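Arylmalonate decarboxylase (Bordetella bronchiseptica, PDB 3DTV) catalyses the decarboxylation of 2-aryl-2-methylmalonates, releasing carbon dioxide and leaving a 2-arylpropionate. Local coordinates at residues A[183-188]-A[207-212]; A[120-125]-A[146-151]. All coordinates share one frame; numbering follows the deposited sequence.

Contact 1: residues A[183-188]-A[207-212]; sequences GILLSC and PVVSSS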
loop_
_atom_site.group_PDB
_atom_site.type_symbol
_atom_site.label_atom_id
_atom_site.label_comp_id
_atom_site.label_asym_id
_atom_site.label_seq_id
_atom_site.Cartn_x
_atom_site.Cartn_y
_atom_site.Cartn_z
ATOM N N GLY A 183 5.567 12.655 -8.595
ATOM C CA GLY A 183 5.462 12.279 -7.189
ATOM C C GLY A 183 6.384 11.122 -6.844
ATOM O O GLY A 183 7.191 10.689 -7.696
ATOM N N ILE A 184 6.248 10.602 -5.616
ATOM C CA ILE A 184 7.182 9.626 -5.101
ATOM C C ILE A 184 6.416 8.449 -4.519
ATOM O O ILE A 184 5.484 8.617 -3.730
ATOM C CB ILE A 184 8.112 10.215 -4.020
ATOM C CG1 ILE A 184 8.773 11.488 -4.504
ATOM C CG2 ILE A 184 9.138 9.200 -3.602
ATOM C CD1 ILE A 184 9.757 12.114 -3.513
ATOM N N LEU A 185 6.801 7.252 -4.910
ATOM C CA LEU A 185 6.267 6.076 -4.243
ATOM C C LEU A 185 7.262 5.592 -3.170
ATOM O O LEU A 185 8.404 5.180 -3.493
ATOM C CB LEU A 185 5.919 4.988 -5.256
ATOM C CG LEU A 185 5.672 3.617 -4.692
ATOM C CD1 LEU A 185 4.481 3.652 -3.755
ATOM C CD2 LEU A 185 5.451 2.616 -5.844
ATOM N N LEU A 186 6.860 5.715 -1.898
ATOM C CA LEU A 186 7.667 5.209 -0.778
ATOM C C LEU A 186 7.154 3.833 -0.377
ATOM O O LEU A 186 6.090 3.695 0.270
ATOM C CB LEU A 186 7.608 6.185 0.408
ATOM C CG LEU A 186 8.367 5.791 1.706
ATOM C CD1 LEU A 186 9.840 5.463 1.448
ATOM C CD2 LEU A 186 8.233 6.923 2.782
ATOM N N SER A 187 7.883 2.803 -0.743
ATOM C CA SER A 187 7.273 1.479 -0.716
ATOM C C SER A 187 7.936 0.664 0.378
ATOM O O SER A 187 9.077 0.224 0.220
ATOM C CB SER A 187 7.391 0.749 -2.058
ATOM O OG SER A 187 6.446 -0.344 -2.126
ATOM N N CYS A 188 7.221 0.490 1.483
ATOM C CA CYS A 188 7.724 -0.256 2.629
ATOM C C CYS A 188 6.572 -0.411 3.660
ATOM O O CYS A 188 6.509 0.301 4.671
ATOM C CB CYS A 188 8.951 0.449 3.217
ATOM S SG CYS A 188 8.792 2.301 3.444
ATOM N N PRO A 207 3.722 15.123 -4.045
ATOM C CA PRO A 207 3.093 14.146 -3.168
ATOM C C PRO A 207 3.842 12.807 -3.067
ATOM O O PRO A 207 4.442 12.327 -4.039
ATOM C CB PRO A 207 1.722 13.922 -3.835
ATOM C CG PRO A 207 2.014 14.021 -5.263
ATOM C CD PRO A 207 3.012 15.189 -5.345
ATOM N N VAL A 208 3.766 12.213 -1.875
ATOM C CA VAL A 208 4.348 10.918 -1.616
ATOM C C VAL A 208 3.232 9.942 -1.262
ATOM O O VAL A 208 2.459 10.178 -0.302
ATOM C CB VAL A 208 5.356 10.944 -0.454
ATOM C CG1 VAL A 208 5.860 9.504 -0.146
ATOM C CG2 VAL A 208 6.532 11.912 -0.771
ATOM N N VAL A 209 3.133 8.879 -2.059
ATOM C CA VAL A 209 2.224 7.767 -1.752
ATOM C C VAL A 209 3.071 6.691 -1.119
ATOM O O VAL A 209 4.072 6.244 -1.690
ATOM C CB VAL A 209 1.464 7.225 -2.996
ATOM C CG1 VAL A 209 0.697 8.304 -3.714
ATOM C CG2 VAL A 209 2.390 6.566 -3.956
ATOM N N SER A 210 2.718 6.327 0.103
ATOM C CA SER A 210 3.433 5.301 0.848
ATOM C C SER A 210 2.532 4.037 1.040
ATOM O O SER A 210 1.333 4.156 1.312
ATOM C CB SER A 210 3.832 5.924 2.188
ATOM O OG SER A 210 4.525 5.001 3.003
ATOM N N SER A 211 3.117 2.849 0.903
ATOM C CA SER A 211 2.388 1.579 0.894
ATOM C C SER A 211 1.362 1.410 1.997
ATOM O O SER A 211 0.176 1.154 1.728
ATOM C CB SER A 211 3.412 0.442 0.989
ATOM O OG SER A 211 4.124 0.464 -0.209
ATOM N N SER A 212 1.817 1.542 3.242
ATOM C CA SER A 212 1.002 1.189 4.394
ATOM C C SER A 212 -0.118 2.218 4.583
ATOM O O SER A 212 -1.289 1.843 4.622
ATOM C CB SER A 212 1.858 1.127 5.664
ATOM O OG SER A 212 1.056 0.678 6.756
HETATM O O HOH W 1 4.699 2.239 3.827
#
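G183 and I184 meet the start of the neighbouring strand where the amide of I184 bonds to the carbonyl of P207, opening a parallel pairing that illustrates the beta-alpha-beta unit: strand 183-187, helix 196-204, strand 208-210. I184 bridges with V208, and I184 O accepts V209 N at 2.9 Å. On this face CB of I184 touches V208 CG2, and helices 164-176 and 196-204 cover the apolar side chains.

L185 points to the other face, where it pairs with V209 beneath helix 104-114. With CG anti to the backbone N (chi1 166°), the leucine branches so that CD1 lies 3.6 Å from V209 CG2, the two side chains crossing obliquely. V209 O meanwhile accepts the amide of L186. L186 returns to the I184 face and rests its CB against V208 CG1 at 3.8 Å. Its own O receives S211 N at 3.2 Å, just where strand 208-210 gives way to helix 211-223.

S187 then sets its OG 3.1 Å from S211 OG, a hydrogen-bonded hydroxyl pair that also reaches out to Y126 from S187 and, weakly, to T75 from S211. A bound sulfate, different from the one at R149 and probably from the crystallisation liquor, sits about 4 Å from the S211 side chain, consistent with a pocket at this end of the sheet. At C188 the two segments are joined through a bridging water, which accepts a bond from S212 N. The same water donates a weak bond to C188 O at 2.8 Å.

Contact 2: residues A[120-125]-A[146-151]; sequences VALATA and TGCRSL. With SO4 (sulfate ion), chain H.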
loop_
_atom_site.group_PDB
_atom_site.type_symbol
_atom_site.label_atom_id
_atom_site.label_comp_id
_atom_site.label_asym_id
_atom_site.label_seq_id
_atom_site.Cartn_x
_atom_site.Cartn_y
_atom_site.Cartn_z
ATOM N N VAL A 120 6.573 8.545 -11.763
ATOM C CA VAL A 120 6.722 8.311 -10.338
ATOM C C VAL A 120 8.150 7.910 -10.014
ATOM O O VAL A 120 8.705 7.013 -10.644
ATOM C CB VAL A 120 5.687 7.216 -9.837
ATOM C CG1 VAL A 120 5.876 5.908 -10.587
ATOM C CG2 VAL A 120 5.767 7.026 -8.292
ATOM N N ALA A 121 8.735 8.539 -9.000
ATOM C CA ALA A 121 10.031 8.096 -8.486
ATOM C C ALA A 121 9.879 7.041 -7.386
ATOM O O ALA A 121 8.958 7.104 -6.578
ATOM C CB ALA A 121 10.881 9.332 -8.000
ATOM N N LEU A 122 10.812 6.099 -7.324
ATOM C CA LEU A 122 10.689 4.985 -6.403
ATOM C C LEU A 122 11.656 5.083 -5.217
ATOM O O LEU A 122 12.847 5.274 -5.402
ATOM C CB LEU A 122 10.929 3.683 -7.189
ATOM C CG LEU A 122 9.737 3.017 -7.876
ATOM C CD1 LEU A 122 8.784 3.968 -8.430
ATOM C CD2 LEU A 122 10.220 2.010 -8.917
ATOM N N ALA A 123 11.134 4.942 -4.005
ATOM C CA ALA A 123 11.938 4.911 -2.771
ATOM C C ALA A 123 11.532 3.721 -1.929
ATOM O O ALA A 123 10.427 3.679 -1.331
ATOM C CB ALA A 123 11.753 6.208 -1.967
ATOM N N THR A 124 12.391 2.719 -1.853
ATOM C CA THR A 124 11.877 1.457 -1.316
ATOM C C THR A 124 12.825 0.810 -0.327
ATOM O O THR A 124 13.932 1.305 -0.087
ATOM C CB THR A 124 11.641 0.417 -2.404
ATOM O OG1 THR A 124 12.873 -0.302 -2.613
ATOM C CG2 THR A 124 11.119 1.066 -3.724
ATOM N N ALA A 125 12.392 -0.311 0.248
ATOM C CA ALA A 125 13.255 -1.005 1.185
ATOM C C ALA A 125 13.599 -2.376 0.577
ATOM O O ALA A 125 14.004 -3.305 1.277
ATOM C CB ALA A 125 12.583 -1.090 2.554
ATOM N N THR A 146 10.484 6.366 -12.841
ATOM C CA THR A 146 11.607 7.239 -13.234
ATOM C C THR A 146 12.812 6.786 -12.394
ATOM O O THR A 146 13.388 5.726 -12.659
ATOM C CB THR A 146 11.260 8.729 -13.031
ATOM O OG1 THR A 146 10.805 8.922 -11.686
ATOM C CG2 THR A 146 10.132 9.135 -13.942
ATOM N N GLY A 147 13.142 7.517 -11.338
ATOM C CA GLY A 147 14.252 7.119 -10.494
ATOM C C GLY A 147 13.932 6.032 -9.513
ATOM O O GLY A 147 12.790 5.879 -9.100
ATOM N N CYS A 148 14.935 5.258 -9.126
ATOM C CA CYS A 148 14.782 4.340 -8.011
ATOM C C CYS A 148 15.950 4.456 -7.026
ATOM O O CYS A 148 17.124 4.398 -7.423
ATOM C CB CYS A 148 14.607 2.891 -8.494
ATOM S SG CYS A 148 14.116 1.740 -7.150
ATOM N N ARG A 149 15.627 4.666 -5.747
ATOM C CA ARG A 149 16.608 4.552 -4.677
ATOM C C ARG A 149 16.059 3.588 -3.644
ATOM O O ARG A 149 14.836 3.499 -3.437
ATOM C CB ARG A 149 16.868 5.911 -4.044
ATOM C CG ARG A 149 17.816 6.862 -4.827
ATOM C CD ARG A 149 19.054 6.140 -5.323
ATOM N NE ARG A 149 19.939 7.065 -6.028
ATOM C CZ ARG A 149 19.997 7.183 -7.350
ATOM N NH1 ARG A 149 19.249 6.402 -8.107
ATOM N NH2 ARG A 149 20.815 8.066 -7.907
ATOM N N SER A 150 16.934 2.842 -2.985
ATOM C CA SER A 150 16.428 1.955 -1.933
ATOM C C SER A 150 17.371 1.814 -0.736
ATOM O O SER A 150 18.572 2.051 -0.837
ATOM C CB SER A 150 16.054 0.590 -2.496
ATOM O OG SER A 150 17.216 -0.065 -2.936
ATOM N N LEU A 151 16.810 1.434 0.403
ATOM C CA LEU A 151 17.570 1.446 1.645
ATOM C C LEU A 151 18.757 0.508 1.565
ATOM O O LEU A 151 19.884 0.973 1.708
ATOM C CB LEU A 151 16.677 1.090 2.825
ATOM C CG LEU A 151 15.668 2.200 3.128
ATOM C CD1 LEU A 151 14.565 1.662 4.007
ATOM C CD2 LEU A 151 16.347 3.395 3.770
HETATM S S SO4 H . 22.258 9.243 -4.307
HETATM O O1 SO4 H . 21.927 7.917 -3.775
HETATM O O2 SO4 H . 23.218 9.823 -3.361
HETATM O O3 SO4 H . 22.796 9.196 -5.686
HETATM O O4 SO4 H . 21.022 10.044 -4.341
#
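The guanidinium of R149, whose backbone is bonded to both L122 and T124, holds a sulfate, probably from the crystallisation liquor, at its edge, with S in the plane of the group. R149 NE reaches sulfate O1 at 3.1 Å and R149 NH2 reaches sulfate O3 at 3.2 Å, a two-pronged grip; R173 bonds the same sulfate. The third nitrogen, R149 NH1, turns back 3.0 Å to C148 O; that oxygen lies in the guanidinium plane, although the nitrogen stands above the carbonyl plane. A bend at chi2 (-45°) brings the group back toward its own strand, where the anion and C148 O hold it.

Between the strands, L122 N bonds to G147 O at 2.7 Å and R149 N returns to L122 O. On the face covered by helix 128-140, C148 SG lies 3.7 Å from L122 CB. Further along the same face, T124 OG1 packs 3.3 Å from S150 CB, while its polar bonds go to N131 and the amide of Y126. A125 CB meets L151 CD1. The nearly parallel strands, linked through helix 128-140, form the beta-alpha-beta crossover that builds an edge of a parallel sheet.

How the contacts relate
Contact 2 comes first along the chain and is complete before contact 1 begins, yet their centres lie only 9 Å apart. Both belong to one four-stranded parallel sheet ordered 144-150, 119-124, 183-187, 208-210: each contact joins an edge strand to an inner one. The two inner strands are themselves neighbours, with probable hydrogen bonds from L185 N to A121 O (2.7 Å) and from S187 N to A123 O (2.8 Å). Helix 164-176 carries the chain from one pair to the other and packs against side chains of both. Successive crossovers thus build one of the protein's two four-stranded parallel sheets, and Y126 bonds to residues of both contacts, T124 and S187.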